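Local structure of succinylglutamate desuccinylase/aspartoacylase (Ruegeria sp. TM1040, 3NA6) at residues K50-T55 / A138-D143; D169-A174 / G203-T208; V307-H312 / A323-V328; T150-P155 / I272-P277; E62-V67 / R220-A225. The protein probably removes an acyl group from N-acylated amino acids by metal-dependent hydrolysis, as in the succinylglutamate desuccinylase/aspartoacylase family. One frame throughout, in Å; residues are numbered along the deposited sequence. Where two conformers were deposited one is given.

Going from the N terminus, residues 50-55 and 62-67 each start a long loop. Contact 1 closes the first at 138-143, inside the central mixed sheet. Residues 150-155 then open contact 4. Contact 2 (169-174 with 203-208) is nested within the loops of both contact 4 and contact 5, and packs a helix on the sheet that holds contact 1. Contact 5 closes at 220-225, so it crosses contact 1, and it crosses contact 4, which closes at 272-277. Contact 5 joins two helices. Contact 4 brings a turn of the C-terminal beta region to strand 151-153. Contact 3 (307-312 with 323-328) comes last and pairs two strands of the antiparallel sheet that also holds strand 151-153 of contact 4.

Contact 1. Residues K50-T55 / A138-D143; sequences KTALLT and ADVAVD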
# COMPACT_ATOMS: atom_id res chain seq x y z
N LYS A 50 20.91 28.07 -33.95
CA LYS A 50 19.94 27.04 -33.71
C LYS A 50 19.41 27.08 -32.28
O LYS A 50 20.06 27.59 -31.33
CB LYS A 50 20.56 25.66 -33.95
CG LYS A 50 20.95 25.31 -35.38
CD LYS A 50 21.24 23.83 -35.45
CE LYS A 50 22.19 23.47 -36.57
NZ LYS A 50 21.54 23.37 -37.88
N THR A 51 18.20 26.53 -32.13
CA THR A 51 17.65 26.21 -30.84
C THR A 51 17.78 24.72 -30.66
O THR A 51 17.42 23.97 -31.56
CB THR A 51 16.17 26.59 -30.73
OG1 THR A 51 16.03 28.02 -30.79
CG2 THR A 51 15.56 26.02 -29.39
N ALA A 52 18.33 24.31 -29.52
CA ALA A 52 18.38 22.90 -29.13
C ALA A 52 17.48 22.69 -27.92
O ALA A 52 17.52 23.46 -26.95
CB ALA A 52 19.81 22.45 -28.82
N LEU A 53 16.68 21.62 -28.01
CA LEU A 53 15.87 21.15 -26.92
C LEU A 53 16.54 19.93 -26.31
O LEU A 53 16.70 18.88 -26.95
CB LEU A 53 14.46 20.83 -27.40
CG LEU A 53 13.42 20.42 -26.34
CD1 LEU A 53 13.18 21.52 -25.28
CD2 LEU A 53 12.11 20.03 -27.04
N LEU A 54 16.91 20.08 -25.04
CA LEU A 54 17.76 19.12 -24.32
C LEU A 54 16.98 18.52 -23.15
O LEU A 54 16.53 19.26 -22.26
CB LEU A 54 19.04 19.79 -23.82
CG LEU A 54 19.75 20.63 -24.90
CD1 LEU A 54 20.78 21.50 -24.28
CD2 LEU A 54 20.32 19.71 -25.95
N THR A 55 16.79 17.22 -23.17
CA THR A 55 16.03 16.56 -22.12
C THR A 55 16.80 15.43 -21.46
O THR A 55 17.53 14.69 -22.13
CB THR A 55 14.72 16.01 -22.70
OG1 THR A 55 14.99 15.34 -23.95
CG2 THR A 55 13.72 17.15 -22.92
N ALA A 138 12.25 24.27 -31.75
CA ALA A 138 13.60 23.70 -31.79
C ALA A 138 14.02 23.29 -33.18
O ALA A 138 13.22 22.77 -33.95
CB ALA A 138 13.71 22.48 -30.86
N ASP A 139 15.32 23.42 -33.46
CA ASP A 139 15.90 22.86 -34.69
C ASP A 139 16.43 21.45 -34.49
O ASP A 139 16.39 20.59 -35.41
CB ASP A 139 17.00 23.80 -35.16
CG ASP A 139 16.47 25.20 -35.40
OD1 ASP A 139 15.64 25.35 -36.32
OD2 ASP A 139 16.82 26.12 -34.64
N VAL A 140 16.92 21.19 -33.28
CA VAL A 140 17.53 19.90 -32.95
C VAL A 140 17.12 19.49 -31.56
O VAL A 140 16.66 20.33 -30.75
CB VAL A 140 19.08 19.98 -33.08
CG1 VAL A 140 19.43 20.44 -34.48
CG2 VAL A 140 19.68 20.94 -32.03
N ALA A 141 17.23 18.21 -31.26
CA ALA A 141 16.92 17.69 -29.92
C ALA A 141 17.99 16.69 -29.46
O ALA A 141 18.49 15.91 -30.26
CB ALA A 141 15.55 17.01 -29.88
N VAL A 142 18.29 16.72 -28.17
CA VAL A 142 19.14 15.73 -27.51
C VAL A 142 18.37 15.16 -26.34
O VAL A 142 17.95 15.91 -25.46
CB VAL A 142 20.49 16.33 -27.00
CG1 VAL A 142 21.36 15.21 -26.44
CG2 VAL A 142 21.19 17.05 -28.12
N ASP A 143 18.11 13.85 -26.41
CA ASP A 143 17.34 13.12 -25.42
C ASP A 143 18.16 11.96 -24.83
O ASP A 143 18.40 10.96 -25.49
CB ASP A 143 16.03 12.58 -26.03
CG ASP A 143 15.06 12.00 -24.98
OD1 ASP A 143 14.79 12.62 -23.92
OD2 ASP A 143 14.56 10.90 -25.23
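T55 and D143 meet side chain to side chain at the C-terminal ends of two parallel strands. T55 OG1 donates to D143 OD1 at 2.7 Å. It comes in on the anti side of that oxygen, somewhat above the carboxylate plane. The hydroxyl gets there because OG1 sits between the backbone N and the carbonyl carbon (chi1 45°). On the other face, L54 CD2 lies 3.5 Å from V142 CG2, with the two side chains pointing the same way. A52 CB packs equally close, 3.5 Å from V140 CG2.

The backbone sets these pairs in register. L53 N bonds to V140 O at 3.0 Å, and V142 N to L53 O at 2.9 Å. T55 N continues the pattern to V142 O. At the N-terminal end of the pair, D139 OD2 uses its anti lone pair to accept from T51 N at 2.9 Å. T51 O takes D139 N in return, plus a weak bond from V140 N.

D143 OD2 is held by H145 and N58. H145 belongs with H59 and E62 to what may be an empty metal site, so the place of D143 is consistent with a second-shell role there. An alanine in place of D143 would probably leave T55 OG1 without its acceptor and the ring of H145 freer to turn.

Both strands are interior members of the mixed sheet. Strand 83-88 flanks 51-55, and strand 205-210 flanks 140-143. Helix 195-200 packs on the face of L53, T55, A141 and D143, where F130 of helix 122-134 also touches L53 and T55.

Contact 2. Residues D169-A174 / G203-T208; sequences DACFAA and GKVLVT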
# COMPACT_ATOMS: atom_id res chain seq x y z
N ASP A 169 21.73 10.95 -42.57
CA ASP A 169 23.13 11.30 -42.57
C ASP A 169 23.40 12.41 -41.55
O ASP A 169 24.47 12.43 -40.96
CB ASP A 169 23.60 11.74 -43.95
CG ASP A 169 23.77 10.57 -44.91
OD1 ASP A 169 23.74 9.40 -44.47
OD2 ASP A 169 23.93 10.85 -46.12
N ALA A 170 22.47 13.35 -41.40
CA ALA A 170 22.65 14.45 -40.45
C ALA A 170 22.65 13.91 -39.02
O ALA A 170 23.51 14.28 -38.19
CB ALA A 170 21.53 15.50 -40.62
N CYS A 171 21.70 13.02 -38.73
CA CYS A 171 21.66 12.34 -37.43
C CYS A 171 22.92 11.53 -37.16
O CYS A 171 23.45 11.56 -36.06
CB CYS A 171 20.42 11.44 -37.33
SG CYS A 171 18.83 12.34 -37.30
N PHE A 172 23.41 10.81 -38.17
CA PHE A 172 24.65 10.03 -38.04
C PHE A 172 25.86 10.92 -37.67
O PHE A 172 26.68 10.58 -36.79
CB PHE A 172 24.91 9.26 -39.34
CG PHE A 172 26.16 8.42 -39.32
CD1 PHE A 172 26.17 7.16 -38.74
CD2 PHE A 172 27.33 8.89 -39.88
CE1 PHE A 172 27.36 6.40 -38.70
CE2 PHE A 172 28.50 8.13 -39.85
CZ PHE A 172 28.51 6.90 -39.26
N ALA A 173 25.97 12.04 -38.36
CA ALA A 173 27.05 13.00 -38.12
C ALA A 173 26.97 13.54 -36.69
O ALA A 173 28.00 13.67 -36.01
CB ALA A 173 27.01 14.14 -39.13
N ALA A 174 25.76 13.85 -36.22
CA ALA A 174 25.59 14.38 -34.84
C ALA A 174 25.98 13.31 -33.78
O ALA A 174 26.55 13.62 -32.72
CB ALA A 174 24.15 14.92 -34.61
N GLY A 203 11.48 16.32 -39.49
CA GLY A 203 12.65 16.67 -40.30
C GLY A 203 13.82 17.17 -39.49
O GLY A 203 14.70 17.80 -40.05
N LYS A 204 13.84 16.86 -38.18
CA LYS A 204 14.83 17.41 -37.25
C LYS A 204 15.81 16.37 -36.72
O LYS A 204 15.45 15.21 -36.49
CB LYS A 204 14.13 18.14 -36.09
CG LYS A 204 13.45 19.41 -36.55
CD LYS A 204 12.50 20.01 -35.53
CE LYS A 204 11.82 21.23 -36.11
NZ LYS A 204 10.91 21.83 -35.14
N VAL A 205 17.06 16.79 -36.56
CA VAL A 205 18.10 15.93 -36.01
C VAL A 205 17.83 15.61 -34.55
O VAL A 205 17.49 16.49 -33.74
CB VAL A 205 19.52 16.58 -36.13
CG1 VAL A 205 20.54 15.79 -35.33
CG2 VAL A 205 19.93 16.62 -37.57
N LEU A 206 17.94 14.32 -34.23
CA LEU A 206 17.79 13.82 -32.90
C LEU A 206 19.09 13.12 -32.51
O LEU A 206 19.62 12.33 -33.30
CB LEU A 206 16.62 12.83 -32.79
CG LEU A 206 16.67 12.10 -31.43
CD1 LEU A 206 15.76 12.79 -30.40
CD2 LEU A 206 16.41 10.62 -31.59
N VAL A 207 19.58 13.41 -31.30
CA VAL A 207 20.75 12.73 -30.71
C VAL A 207 20.22 11.98 -29.50
O VAL A 207 19.48 12.54 -28.67
CB VAL A 207 21.82 13.78 -30.31
CG1 VAL A 207 22.84 13.22 -29.33
CG2 VAL A 207 22.47 14.34 -31.56
N THR A 208 20.49 10.69 -29.44
CA THR A 208 20.03 9.88 -28.32
C THR A 208 21.15 8.98 -27.83
O THR A 208 22.15 8.76 -28.52
CB THR A 208 18.71 9.12 -28.63
OG1 THR A 208 18.18 8.56 -27.41
CG2 THR A 208 18.90 8.01 -29.67
O HOH W 1 22.14 11.68 -33.66
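A170, C171 and A174 are the side chains by which a beta-alpha-beta crossover helix rests on V205 and V207 of the central sheet. Helix 165-178 connects the adjacent parallel strands 156-160 and 182-186. Here it packs on strand 205-210, the neighbour of 156-160. The axes of 169-174 and 205-208 approach to 7.5 Å and make an angle of 37°.

V205 is the centre of the contact. Its CG1 is anti to the backbone N (chi1 169°), which spreads the two methyls along one turn of the helix. V205 CG2 meets A170 CB at 3.6 Å. V205 CG1 meets A174 CB at 3.8 Å. The methyl of A174 also touches V207 CG2, at 3.5 Å, and so lies against two strand residues on the same side of the sheet. C171 SG reaches the strand backbone beside V205, 3.8 Å from L206 N, a packing contact. F236 closes over the same patch and touches A174, V205 and V207.

One water bridges the segments. It is 2.7 Å from C171 O and 2.6 Å from L206 O, although it has more acceptors within reach than protons to give.

The direct contact is therefore apolar, and its fit depends on shape. The two alanines let the helix come close to the valine methyls, while the water lies within bonding distance of two carbonyls, though it may not serve both at once.

Contact 3. Residues V307-H312 / A323-V328; sequences VLISRH and AAVIGV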
# COMPACT_ATOMS: atom_id res chain seq x y z
N VAL A 307 30.26 -9.27 -28.31
CA VAL A 307 30.53 -8.67 -27.00
C VAL A 307 29.19 -8.40 -26.30
O VAL A 307 28.17 -8.18 -26.94
CB VAL A 307 31.35 -7.38 -27.12
CG1 VAL A 307 32.74 -7.66 -27.79
CG2 VAL A 307 30.59 -6.30 -27.90
N LEU A 308 29.19 -8.42 -24.97
CA LEU A 308 27.98 -8.16 -24.22
C LEU A 308 27.71 -6.67 -24.22
O LEU A 308 28.55 -5.86 -23.77
CB LEU A 308 28.16 -8.68 -22.80
CG LEU A 308 26.97 -8.51 -21.90
CD1 LEU A 308 25.91 -9.57 -22.21
CD2 LEU A 308 27.44 -8.54 -20.45
N ILE A 309 26.55 -6.30 -24.75
CA ILE A 309 26.23 -4.90 -24.87
C ILE A 309 25.10 -4.46 -23.93
O ILE A 309 24.96 -3.27 -23.65
CB ILE A 309 25.94 -4.46 -26.36
CG1 ILE A 309 24.69 -5.14 -26.91
CG2 ILE A 309 27.16 -4.71 -27.26
CD1 ILE A 309 24.25 -4.57 -28.27
N SER A 310 24.31 -5.41 -23.44
CA SER A 310 23.24 -5.10 -22.51
C SER A 310 23.06 -6.26 -21.55
O SER A 310 23.25 -7.41 -21.95
CB SER A 310 21.92 -4.88 -23.26
OG SER A 310 20.95 -4.36 -22.34
N ARG A 311 22.70 -5.98 -20.31
CA ARG A 311 22.39 -7.05 -19.35
C ARG A 311 21.27 -6.69 -18.40
O ARG A 311 21.09 -5.53 -18.07
CB ARG A 311 23.62 -7.45 -18.53
CG ARG A 311 24.36 -6.30 -17.82
CD ARG A 311 25.20 -6.81 -16.61
NE ARG A 311 24.33 -7.37 -15.56
CZ ARG A 311 24.75 -7.85 -14.39
NH1 ARG A 311 26.03 -7.86 -14.09
NH2 ARG A 311 23.87 -8.33 -13.51
N HIS A 312 20.54 -7.72 -17.97
CA HIS A 312 19.63 -7.57 -16.83
C HIS A 312 20.49 -7.13 -15.67
O HIS A 312 21.54 -7.74 -15.43
CB HIS A 312 18.99 -8.93 -16.51
CG HIS A 312 18.12 -8.93 -15.30
ND1 HIS A 312 16.82 -8.49 -15.31
CD2 HIS A 312 18.36 -9.38 -14.04
CE1 HIS A 312 16.30 -8.63 -14.09
NE2 HIS A 312 17.21 -9.17 -13.31
N ALA A 323 17.68 -11.19 -20.38
CA ALA A 323 18.91 -11.46 -19.61
C ALA A 323 20.13 -10.69 -20.12
O ALA A 323 20.94 -10.23 -19.34
CB ALA A 323 19.24 -12.96 -19.63
N ALA A 324 20.27 -10.58 -21.42
CA ALA A 324 21.48 -10.08 -22.01
C ALA A 324 21.28 -9.92 -23.51
O ALA A 324 20.41 -10.57 -24.11
CB ALA A 324 22.62 -11.04 -21.76
N VAL A 325 22.08 -9.03 -24.10
CA VAL A 325 22.09 -8.88 -25.55
C VAL A 325 23.55 -8.89 -25.98
O VAL A 325 24.37 -8.19 -25.39
CB VAL A 325 21.45 -7.54 -25.98
CG1 VAL A 325 21.63 -7.31 -27.52
CG2 VAL A 325 19.97 -7.49 -25.57
N ILE A 326 23.85 -9.70 -27.00
CA ILE A 326 25.20 -9.81 -27.56
C ILE A 326 25.29 -8.98 -28.83
O ILE A 326 24.53 -9.18 -29.77
CB ILE A 326 25.55 -11.29 -27.89
CG1 ILE A 326 25.47 -12.15 -26.63
CG2 ILE A 326 26.96 -11.39 -28.55
CD1 ILE A 326 26.29 -11.61 -25.35
N GLY A 327 26.19 -8.01 -28.87
CA GLY A 327 26.36 -7.16 -30.06
C GLY A 327 27.60 -7.57 -30.82
O GLY A 327 28.40 -8.37 -30.33
N VAL A 328 27.80 -7.00 -32.01
CA VAL A 328 28.93 -7.35 -32.87
C VAL A 328 29.72 -6.10 -33.25
O VAL A 328 29.15 -5.14 -33.74
CB VAL A 328 28.45 -8.11 -34.12
CG1 VAL A 328 29.64 -8.56 -34.99
CG2 VAL A 328 27.64 -9.34 -33.70
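I309 and S310 both face V325, forming a classic beta bulge between two antiparallel strands. This is the tight part. V325 O accepts from I309 N at 3.0 Å and weakly from S310 N, while V325 N bonds to S310 O. I309 CG1 lies between the backbone N and the carbonyl carbon (chi1 65°), which places it 3.4 Å from V325 O. I309 CG2 packs 3.8 Å from G327 CA. A CB on G327 would clash with that methyl. On the face of L308, A324 and I326, L308 CD1 fits against A324 CB at 3.6 Å and also touches I326 CD1.

The more open side is that of V307 and V325, both partly exposed. Two backbone bonds still hold V307 to G327, and W34 of the third subunit packs on V325 and S310.

R311 is buried, and its guanidinium turns away from 323-328 to a neighbouring subunit. Its NE and NH2 grip H312 O side-on, while NH1 bonds to S217 O of the second subunit.

The chemistry is thus divided. Backbone bonds fix the register across the bulge, apolar side chains pack at the bulge and on the face of L308, A324 and I326, and the charged R311 serves a subunit interface.

Contact 4. Residues T150-P155 / I272-P277; sequences TLDFVP and IDLGEP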
# COMPACT_ATOMS: atom_id res chain seq x y z
N THR A 150 16.71 -1.67 -14.02
CA THR A 150 16.64 -3.07 -14.39
C THR A 150 17.61 -3.47 -15.51
O THR A 150 17.73 -4.66 -15.80
CB THR A 150 15.21 -3.47 -14.79
OG1 THR A 150 14.89 -2.91 -16.07
CG2 THR A 150 14.21 -2.96 -13.72
N LEU A 151 18.35 -2.51 -16.08
CA LEU A 151 19.19 -2.79 -17.25
C LEU A 151 20.49 -1.99 -17.21
O LEU A 151 20.55 -0.88 -16.66
CB LEU A 151 18.47 -2.42 -18.55
CG LEU A 151 17.39 -3.29 -19.17
CD1 LEU A 151 16.92 -2.59 -20.44
CD2 LEU A 151 17.86 -4.74 -19.48
N ASP A 152 21.52 -2.54 -17.84
CA ASP A 152 22.80 -1.81 -17.98
C ASP A 152 23.31 -2.04 -19.38
O ASP A 152 23.12 -3.10 -19.93
CB ASP A 152 23.77 -2.31 -16.93
CG ASP A 152 24.92 -1.34 -16.66
OD1 ASP A 152 25.00 -0.27 -17.30
OD2 ASP A 152 25.77 -1.70 -15.81
N PHE A 153 23.88 -1.00 -19.98
CA PHE A 153 24.35 -1.00 -21.35
C PHE A 153 25.78 -0.50 -21.41
O PHE A 153 26.18 0.34 -20.60
CB PHE A 153 23.53 -0.01 -22.19
CG PHE A 153 22.15 -0.44 -22.49
CD1 PHE A 153 21.11 -0.07 -21.67
CD2 PHE A 153 21.85 -1.14 -23.65
CE1 PHE A 153 19.82 -0.43 -21.96
CE2 PHE A 153 20.53 -1.49 -23.95
CZ PHE A 153 19.52 -1.12 -23.08
N VAL A 154 26.55 -0.96 -22.40
CA VAL A 154 27.77 -0.26 -22.74
C VAL A 154 27.36 1.16 -23.15
O VAL A 154 26.28 1.34 -23.71
CB VAL A 154 28.59 -0.95 -23.87
CG1 VAL A 154 29.12 -2.30 -23.39
CG2 VAL A 154 27.76 -1.11 -25.14
N PRO A 155 28.22 2.18 -22.88
CA PRO A 155 27.75 3.55 -23.12
C PRO A 155 27.81 3.94 -24.58
O PRO A 155 28.91 4.10 -25.11
CB PRO A 155 28.68 4.40 -22.27
CG PRO A 155 29.99 3.56 -22.19
CD PRO A 155 29.52 2.13 -22.18
N ILE A 272 29.81 -13.08 -18.19
CA ILE A 272 30.80 -12.13 -18.71
C ILE A 272 30.25 -10.72 -18.42
O ILE A 272 29.05 -10.55 -18.22
CB ILE A 272 31.11 -12.30 -20.23
CG1 ILE A 272 29.95 -11.82 -21.09
CG2 ILE A 272 31.58 -13.77 -20.58
CD1 ILE A 272 28.70 -12.57 -20.90
N ASP A 273 31.12 -9.73 -18.38
CA ASP A 273 30.69 -8.37 -18.08
C ASP A 273 30.58 -7.50 -19.32
O ASP A 273 31.00 -7.91 -20.40
CB ASP A 273 31.59 -7.78 -16.99
CG ASP A 273 31.43 -8.51 -15.65
OD1 ASP A 273 30.29 -8.98 -15.37
OD2 ASP A 273 32.42 -8.61 -14.87
N LEU A 274 30.00 -6.31 -19.16
CA LEU A 274 29.73 -5.41 -20.26
C LEU A 274 30.98 -5.12 -21.07
O LEU A 274 32.04 -4.83 -20.52
CB LEU A 274 29.10 -4.09 -19.76
CG LEU A 274 27.62 -4.12 -19.37
CD1 LEU A 274 27.15 -2.76 -18.78
CD2 LEU A 274 26.76 -4.48 -20.59
N GLY A 275 30.86 -5.25 -22.39
CA GLY A 275 31.94 -4.97 -23.28
C GLY A 275 32.84 -6.15 -23.54
O GLY A 275 33.61 -6.09 -24.45
N GLU A 276 32.73 -7.22 -22.76
CA GLU A 276 33.62 -8.37 -22.90
C GLU A 276 33.15 -9.35 -23.97
O GLU A 276 31.96 -9.46 -24.23
CB GLU A 276 33.78 -9.09 -21.55
CG GLU A 276 34.48 -8.25 -20.51
CD GLU A 276 34.55 -8.90 -19.13
OE1 GLU A 276 33.97 -10.00 -18.90
OE2 GLU A 276 35.20 -8.29 -18.25
N PRO A 277 34.09 -10.05 -24.62
CA PRO A 277 33.75 -10.95 -25.72
C PRO A 277 33.10 -12.29 -25.30
O PRO A 277 33.31 -12.78 -24.20
CB PRO A 277 35.10 -11.21 -26.41
CG PRO A 277 36.11 -10.99 -25.37
CD PRO A 277 35.53 -10.05 -24.32
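L274 and D152 make the main van der Waals contact here. L274 CD1 sits against the carboxylate of D152, 3.4 Å from D152 CG, and the two side chains cross obliquely. CG of L274 is anti to the carbonyl carbon (chi1 -77°), and the chain then runs extended toward residues 152-154. Its second methyl, CD2, lies over the backbone, 4.0 Å from V154 N. V154 answers from the other segment. Its CG1 touches L274 CB at 4.0 Å and approaches G275 N at 3.6 Å. An alanine in place of L274 would probably open a gap beside the D152 carboxylate and the backbone at D152 to V154, leaving that side chain only its CB contact with V154.

Polar bonds stay within the turn or go to other partners. E276 N bonds to D273 O at 3.0 Å. D273 N donates to E276 OE1 at 2.9 Å, nearly straight but from well above the carboxylate plane. D273 OD1 and OD2 accept from A219 N and R220 N of the second subunit, so this turn also takes part in the assembly. G275 is bonded through its backbone to L308.

Steric limits explain the glycine. With phi 88°, a CB on G275 would be jammed against the preceding carbonyl O.

D273 to E276 form a type II beta turn with glycine in its third position. The turn leads into strand 277-278, and its leucine packs on strand 151-153. Both strands pair with strand 306-312, in one antiparallel sheet.

Contact 5. Residues E62-V67 / R220-A225; sequences EYEGPV and RSNAIA
E64 and N222 bring their CA atoms to 5.1 Å where the first turn of helix 64-75 lies against helix 219-235. This is buried helix-helix packing within the catalytic domain. E62, just ahead of the first helix, may belong with H59 and H145 to an empty metal site, as in related zinc hydrolases.

A225 packs its methyl against the E64 backbone: A225 CB is 3.7 Å from E64 O and 4.1 Å from E64 CB. V67 meets N222 at about a right angle, with V67 CG1 4.0 Å from N222 CG. N222 OD1 has its polar partner outside the pair, in S217 OG. E269 of the second subunit packs on both V67 and N222.

The polar link is made by E64. Its chain bends at chi2 (78°), which folds the carboxylate toward the second helix and lays E64 CG 3.3 Å from S221 OG. S146 OG holds E64 OE1 and S221 holds OE2, which probably fixes the rotation of the group. S221 OG donates to E64 OE2 at 2.7 Å, on the anti lone pair of that oxygen.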
# COMPACT_ATOMS: atom_id res chain seq x y z
N GLU A 62 17.02 7.24 -14.72
CA GLU A 62 18.14 7.31 -15.68
C GLU A 62 18.86 8.67 -15.48
O GLU A 62 18.31 9.71 -15.81
CB GLU A 62 17.61 7.17 -17.10
CG GLU A 62 17.03 5.73 -17.35
CD GLU A 62 16.34 5.57 -18.71
OE1 GLU A 62 16.59 6.39 -19.64
OE2 GLU A 62 15.54 4.60 -18.85
N TYR A 63 20.08 8.63 -14.95
CA TYR A 63 20.66 9.81 -14.27
C TYR A 63 21.77 10.56 -14.97
O TYR A 63 22.04 11.68 -14.60
CB TYR A 63 21.15 9.40 -12.88
CG TYR A 63 19.98 8.95 -12.02
CD1 TYR A 63 19.15 9.89 -11.44
CD2 TYR A 63 19.69 7.62 -11.83
CE1 TYR A 63 18.05 9.51 -10.67
CE2 TYR A 63 18.60 7.22 -11.05
CZ TYR A 63 17.78 8.17 -10.50
OH TYR A 63 16.71 7.78 -9.75
N GLU A 64 22.43 9.97 -15.96
CA GLU A 64 23.57 10.66 -16.58
C GLU A 64 23.15 11.99 -17.23
O GLU A 64 23.82 13.02 -17.07
CB GLU A 64 24.28 9.81 -17.63
CG GLU A 64 25.24 8.69 -17.12
CD GLU A 64 24.51 7.44 -16.63
OE1 GLU A 64 23.26 7.40 -16.76
OE2 GLU A 64 25.21 6.50 -16.15
N GLY A 65 22.07 11.96 -18.01
CA GLY A 65 21.60 13.16 -18.70
C GLY A 65 21.23 14.25 -17.71
O GLY A 65 21.69 15.38 -17.81
N PRO A 66 20.46 13.89 -16.69
CA PRO A 66 20.12 14.89 -15.68
C PRO A 66 21.32 15.58 -15.01
O PRO A 66 21.28 16.79 -14.77
CB PRO A 66 19.30 14.08 -14.70
CG PRO A 66 18.54 13.14 -15.58
CD PRO A 66 19.57 12.71 -16.60
N VAL A 67 22.38 14.83 -14.70
CA VAL A 67 23.59 15.44 -14.15
C VAL A 67 24.19 16.43 -15.15
O VAL A 67 24.52 17.57 -14.80
CB VAL A 67 24.62 14.36 -13.74
CG1 VAL A 67 25.97 15.00 -13.38
CG2 VAL A 67 24.07 13.54 -12.56
N ARG A 220 32.73 8.41 -14.63
CA ARG A 220 33.01 8.11 -16.05
C ARG A 220 31.77 8.29 -16.91
O ARG A 220 31.85 8.89 -17.99
CB ARG A 220 33.57 6.68 -16.26
CG ARG A 220 33.91 6.33 -17.75
CD ARG A 220 34.03 4.79 -17.96
NE ARG A 220 34.12 4.38 -19.37
CZ ARG A 220 33.24 3.60 -19.99
NH1 ARG A 220 32.20 3.13 -19.34
NH2 ARG A 220 33.41 3.27 -21.26
N SER A 221 30.63 7.78 -16.45
CA SER A 221 29.41 7.86 -17.28
C SER A 221 28.87 9.29 -17.33
O SER A 221 28.43 9.76 -18.40
CB SER A 221 28.34 6.83 -16.86
OG SER A 221 27.76 7.12 -15.60
N ASN A 222 28.93 9.98 -16.19
CA ASN A 222 28.59 11.38 -16.12
C ASN A 222 29.51 12.17 -17.06
O ASN A 222 29.03 13.09 -17.77
CB ASN A 222 28.72 11.96 -14.71
CG ASN A 222 27.74 11.41 -13.72
OD1 ASN A 222 26.65 10.97 -14.08
ND2 ASN A 222 28.10 11.47 -12.43
N ALA A 223 30.80 11.82 -17.11
CA ALA A 223 31.72 12.57 -17.98
C ALA A 223 31.41 12.30 -19.48
O ALA A 223 31.54 13.20 -20.31
CB ALA A 223 33.18 12.28 -17.62
N ILE A 224 30.98 11.08 -19.82
CA ILE A 224 30.58 10.74 -21.19
C ILE A 224 29.42 11.64 -21.63
O ILE A 224 29.41 12.16 -22.74
CB ILE A 224 30.22 9.22 -21.37
CG1 ILE A 224 31.46 8.31 -21.23
CG2 ILE A 224 29.47 8.99 -22.75
CD1 ILE A 224 31.12 6.81 -20.92
N ALA A 225 28.45 11.84 -20.74
CA ALA A 225 27.29 12.68 -21.01
C ALA A 225 27.67 14.14 -21.22
O ALA A 225 27.15 14.78 -22.13
CB ALA A 225 26.22 12.57 -19.88